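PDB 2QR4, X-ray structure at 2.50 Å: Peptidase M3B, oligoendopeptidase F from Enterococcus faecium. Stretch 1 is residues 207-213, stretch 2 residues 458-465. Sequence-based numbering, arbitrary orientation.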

ATOM      1  N   PHE A 207     -11.889  -0.434  10.970  1.00 42.79           N
ATOM      2  CA  PHE A 207     -10.875  -0.515   9.925  1.00 46.64           C
ATOM      3  C   PHE A 207      -9.452  -0.407  10.449  1.00 40.48           C
ATOM      4  O   PHE A 207      -8.548  -0.035   9.704  1.00 40.81           O
ATOM      5  CB  PHE A 207     -11.127   0.513   8.810  1.00 39.92           C
ATOM      6  CG  PHE A 207     -12.376   0.244   8.030  1.00 42.68           C
ATOM      7  CD1 PHE A 207     -12.337  -0.496   6.869  1.00 46.55           C
ATOM      8  CD2 PHE A 207     -13.597   0.705   8.479  1.00 48.77           C
ATOM      9  CE1 PHE A 207     -13.490  -0.760   6.154  1.00 43.41           C
ATOM     10  CE2 PHE A 207     -14.747   0.452   7.768  1.00 42.11           C
ATOM     11  CZ  PHE A 207     -14.692  -0.291   6.606  1.00 45.95           C
ATOM     12  N   ARG A 208      -9.249  -0.776  11.712  1.00 43.26           N
ATOM     13  CA  ARG A 208      -7.939  -0.617  12.344  1.00 34.21           C
ATOM     14  C   ARG A 208      -6.845  -1.500  11.740  1.00 40.52           C
ATOM     15  O   ARG A 208      -5.670  -1.118  11.706  1.00 48.03           O
ATOM     16  CB  ARG A 208      -8.038  -0.845  13.841  1.00 33.05           C
ATOM     17  CG  ARG A 208      -8.523  -2.219  14.245  1.00 45.15           C
ATOM     18  CD  ARG A 208      -8.713  -2.252  15.753  1.00 48.13           C
ATOM     19  NE  ARG A 208      -8.870  -3.604  16.255  1.00 54.61           N
ATOM     20  CZ  ARG A 208      -9.957  -4.347  16.070  1.00 60.99           C
ATOM     21  NH1 ARG A 208     -10.008  -5.568  16.577  1.00 60.85           N
ATOM     22  NH2 ARG A 208     -10.994  -3.872  15.386  1.00 59.22           N
ATOM     23  N   ASN A 209      -7.239  -2.675  11.272  1.00 33.27           N
ATOM     24  CA  ASN A 209      -6.331  -3.599  10.605  1.00 40.93           C
ATOM     25  C   ASN A 209      -5.853  -3.045   9.252  1.00 43.14           C
ATOM     26  O   ASN A 209      -4.683  -3.153   8.904  1.00 53.53           O
ATOM     27  CB  ASN A 209      -7.011  -4.953  10.391  1.00 34.11           C
ATOM     28  CG  ASN A 209      -7.461  -5.611  11.689  1.00 36.34           C
ATOM     29  OD1 ASN A 209      -8.621  -5.973  11.830  1.00 45.05           O
ATOM     30  ND2 ASN A 209      -6.541  -5.791  12.622  1.00 34.54           N
ATOM     31  N   THR A 210      -6.763  -2.444   8.495  1.00 43.17           N
ATOM     32  CA  THR A 210      -6.415  -1.855   7.205  1.00 38.35           C
ATOM     33  C   THR A 210      -5.425  -0.697   7.354  1.00 40.51           C
ATOM     34  O   THR A 210      -4.397  -0.648   6.673  1.00 51.07           O
ATOM     35  CB  THR A 210      -7.675  -1.384   6.478  1.00 42.92           C
ATOM     36  OG1 THR A 210      -8.550  -2.504   6.329  1.00 41.38           O
ATOM     37  CG2 THR A 210      -7.336  -0.803   5.096  1.00 32.91           C
ATOM     38  N   PHE A 211      -5.730   0.215   8.267  1.00 37.69           N
ATOM     39  CA  PHE A 211      -4.834   1.317   8.587  1.00 39.30           C
ATOM     40  C   PHE A 211      -3.479   0.877   9.159  1.00 41.52           C
ATOM     41  O   PHE A 211      -2.449   1.466   8.832  1.00 44.12           O
ATOM     42  CB  PHE A 211      -5.522   2.268   9.546  1.00 38.61           C
ATOM     43  CG  PHE A 211      -6.615   3.078   8.915  1.00 41.12           C
ATOM     44  CD1 PHE A 211      -6.358   3.866   7.800  1.00 46.00           C
ATOM     45  CD2 PHE A 211      -7.892   3.074   9.444  1.00 41.56           C
ATOM     46  CE1 PHE A 211      -7.355   4.642   7.228  1.00 36.28           C
ATOM     47  CE2 PHE A 211      -8.897   3.841   8.865  1.00 41.78           C
ATOM     48  CZ  PHE A 211      -8.621   4.622   7.757  1.00 39.62           C
ATOM     49  N   ALA A 212      -3.465  -0.163   9.988  1.00 40.69           N
ATOM     50  CA  ALA A 212      -2.195  -0.691  10.491  1.00 41.40           C
ATOM     51  C   ALA A 212      -1.347  -1.157   9.314  1.00 43.19           C
ATOM     52  O   ALA A 212      -0.143  -0.937   9.267  1.00 44.94           O
ATOM     53  CB  ALA A 212      -2.433  -1.850  11.446  1.00 35.61           C
ATOM     54  N   SER A 213      -2.003  -1.820   8.376  1.00 36.96           N
ATOM     55  CA  SER A 213      -1.375  -2.306   7.177  1.00 42.60           C
ATOM     56  C   SER A 213      -0.814  -1.142   6.355  1.00 41.24           C
ATOM     57  O   SER A 213       0.351  -1.163   5.971  1.00 44.07           O
ATOM     58  CB  SER A 213      -2.386  -3.131   6.365  1.00 40.51           C
ATOM     59  OG  SER A 213      -1.827  -3.573   5.137  1.00 44.92           O
ATOM     60  N   PRO A 458       6.166  -6.911  15.175  1.00 45.98           N
ATOM     61  CA  PRO A 458       5.026  -6.658  14.308  1.00 35.67           C
ATOM     62  C   PRO A 458       4.137  -5.528  14.822  1.00 45.02           C
ATOM     63  O   PRO A 458       3.709  -5.509  15.983  1.00 44.71           O
ATOM     64  CB  PRO A 458       4.257  -7.980  14.346  1.00 36.67           C
ATOM     65  CG  PRO A 458       5.287  -8.998  14.722  1.00 34.81           C
ATOM     66  CD  PRO A 458       6.157  -8.285  15.701  1.00 36.44           C
ATOM     67  N   LEU A 459       3.853  -4.602  13.931  1.00 38.03           N
ATOM     68  CA  LEU A 459       2.967  -3.503  14.210  1.00 41.13           C
ATOM     69  C   LEU A 459       1.522  -3.865  13.895  1.00 38.03           C
ATOM     70  O   LEU A 459       0.901  -3.246  13.042  1.00 46.97           O
ATOM     71  CB  LEU A 459       3.397  -2.318  13.364  1.00 34.08           C
ATOM     72  CG  LEU A 459       4.329  -1.299  14.025  1.00 55.22           C
ATOM     73  CD1 LEU A 459       5.247  -1.912  15.044  1.00 39.50           C
ATOM     74  CD2 LEU A 459       5.115  -0.521  12.997  1.00 46.99           C
ATOM     75  N   THR A 460       0.965  -4.846  14.594  1.00 36.85           N
ATOM     76  CA  THR A 460      -0.459  -5.157  14.425  1.00 37.72           C
ATOM     77  C   THR A 460      -1.333  -4.025  14.995  1.00 43.92           C
ATOM     78  O   THR A 460      -0.888  -3.261  15.867  1.00 43.57           O
ATOM     79  CB  THR A 460      -0.803  -6.444  15.182  1.00 36.28           C
ATOM     80  OG1 THR A 460      -0.575  -6.226  16.580  1.00 42.11           O
ATOM     81  CG2 THR A 460       0.078  -7.615  14.706  1.00 34.32           C
ATOM     82  N   SER A 461      -2.584  -3.934  14.553  1.00 35.03           N
ATOM     83  CA  SER A 461      -3.494  -2.973  15.174  1.00 41.00           C
ATOM     84  C   SER A 461      -3.613  -3.147  16.674  1.00 41.90           C
ATOM     85  O   SER A 461      -3.761  -2.157  17.400  1.00 43.38           O
ATOM     86  CB  SER A 461      -4.888  -2.997  14.553  1.00 44.17           C
ATOM     87  OG  SER A 461      -5.436  -4.286  14.599  1.00 50.82           O
ATOM     88  N   GLU A 462      -3.567  -4.389  17.151  1.00 39.80           N
ATOM     89  CA  GLU A 462      -3.684  -4.612  18.598  1.00 43.89           C
ATOM     90  C   GLU A 462      -2.505  -3.943  19.309  1.00 38.77           C
ATOM     91  O   GLU A 462      -2.689  -3.182  20.245  1.00 46.42           O
ATOM     92  CB  GLU A 462      -3.753  -6.101  18.950  1.00 37.84           C
ATOM     93  CG  GLU A 462      -4.114  -6.394  20.436  1.00 45.16           C
ATOM     94  CD  GLU A 462      -4.216  -7.906  20.750  1.00 63.90           C
ATOM     95  OE1 GLU A 462      -3.468  -8.398  21.632  1.00 70.67           O
ATOM     96  OE2 GLU A 462      -5.030  -8.616  20.105  1.00 64.11           O
ATOM     97  N   TYR A 463      -1.293  -4.225  18.849  1.00 37.30           N
ATOM     98  CA  TYR A 463      -0.111  -3.692  19.485  1.00 39.95           C
ATOM     99  C   TYR A 463      -0.057  -2.167  19.378  1.00 38.48           C
ATOM    100  O   TYR A 463       0.328  -1.477  20.323  1.00 41.47           O
ATOM    101  CB  TYR A 463       1.135  -4.283  18.846  1.00 33.15           C
ATOM    102  CG  TYR A 463       2.398  -3.850  19.525  1.00 42.60           C
ATOM    103  CD1 TYR A 463       2.611  -4.132  20.870  1.00 48.38           C
ATOM    104  CD2 TYR A 463       3.375  -3.149  18.837  1.00 37.94           C
ATOM    105  CE1 TYR A 463       3.780  -3.741  21.507  1.00 45.42           C
ATOM    106  CE2 TYR A 463       4.548  -2.755  19.463  1.00 38.51           C
ATOM    107  CZ  TYR A 463       4.749  -3.060  20.796  1.00 46.35           C
ATOM    108  OH  TYR A 463       5.907  -2.673  21.433  1.00 43.66           O
ATOM    109  N   LEU A 464      -0.430  -1.647  18.221  1.00 36.27           N
ATOM    110  CA  LEU A 464      -0.402  -0.188  18.003  1.00 48.04           C
ATOM    111  C   LEU A 464      -1.384   0.490  18.963  1.00 42.90           C
ATOM    112  O   LEU A 464      -1.070   1.499  19.595  1.00 46.58           O
ATOM    113  CB  LEU A 464      -0.764   0.141  16.553  1.00 39.16           C
ATOM    114  CG  LEU A 464       0.227   0.658  15.496  1.00 54.01           C
ATOM    115  CD1 LEU A 464       1.679   0.655  15.902  1.00 43.26           C
ATOM    116  CD2 LEU A 464       0.032  -0.061  14.208  1.00 32.89           C
ATOM    117  N   SER A 465      -2.563  -0.104  19.093  1.00 37.00           N
ATOM    118  CA  SER A 465      -3.635   0.471  19.885  1.00 39.45           C
ATOM    119  C   SER A 465      -3.365   0.412  21.374  1.00 44.70           C
ATOM    120  O   SER A 465      -3.495   1.429  22.056  1.00 50.30           O
ATOM    121  CB  SER A 465      -4.961  -0.178  19.522  1.00 43.66           C
ATOM    122  OG  SER A 465      -5.141  -0.110  18.110  1.00 41.73           O
TER

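Two helical segments nearly 250 residues apart in sequence cross almost at right angles here, 85° between their N-to-C directions, with axes 9.7 Å apart at closest approach. The contact is small, burying 220 Å² in total, and it is built from the N-terminal end of the second helix laid against one face of the first. The backbones come nearest at Ala212 and Ser461, whose CA atoms lie 5.4 Å apart, a spacing that suits the short side chains at both positions.

Along stretch 2, Pro458 stays out of reach. Leu459 meets the first helix through its backbone, its O lying 4.0 Å from Ala212 CB. Thr460 turns its side chain away from the partner and spends it on its own helix: as N-cap, its OG1 accepts from Tyr463 N at 3.1 Å, satisfying an amide that the first turn leaves without a backbone acceptor.

Ser461 is the hub. Its N sits 3.7 Å from Ala212 CB, so the methyl packs directly against the start of the helix. Its CB approaches Arg208 O at 3.5 Å and the aliphatic Arg208 CG at 3.7 Å; that same carbonyl accepts from Ala212 N within the first helix. Ser461 OG reaches the side-chain amide of Asn209, with 2.7 Å to the atom modelled as ND2, but that amide is probably turned over in the model, so the bonding there remains open.

Glu462 and Tyr463 make no contact with stretch 1. One turn beyond Ser461, Leu464 points back toward the partner and sets CD2 4.1 Å from Ala212 CB, an apolar pairing that extends the methyl's packing surface. Ser465 folds its hydroxyl onto its own helix, OG donating to Ser461 O at 2.6 Å. The rule is economical: small residues permit close approach, while local hydrogen bonds hold the helix start in shape.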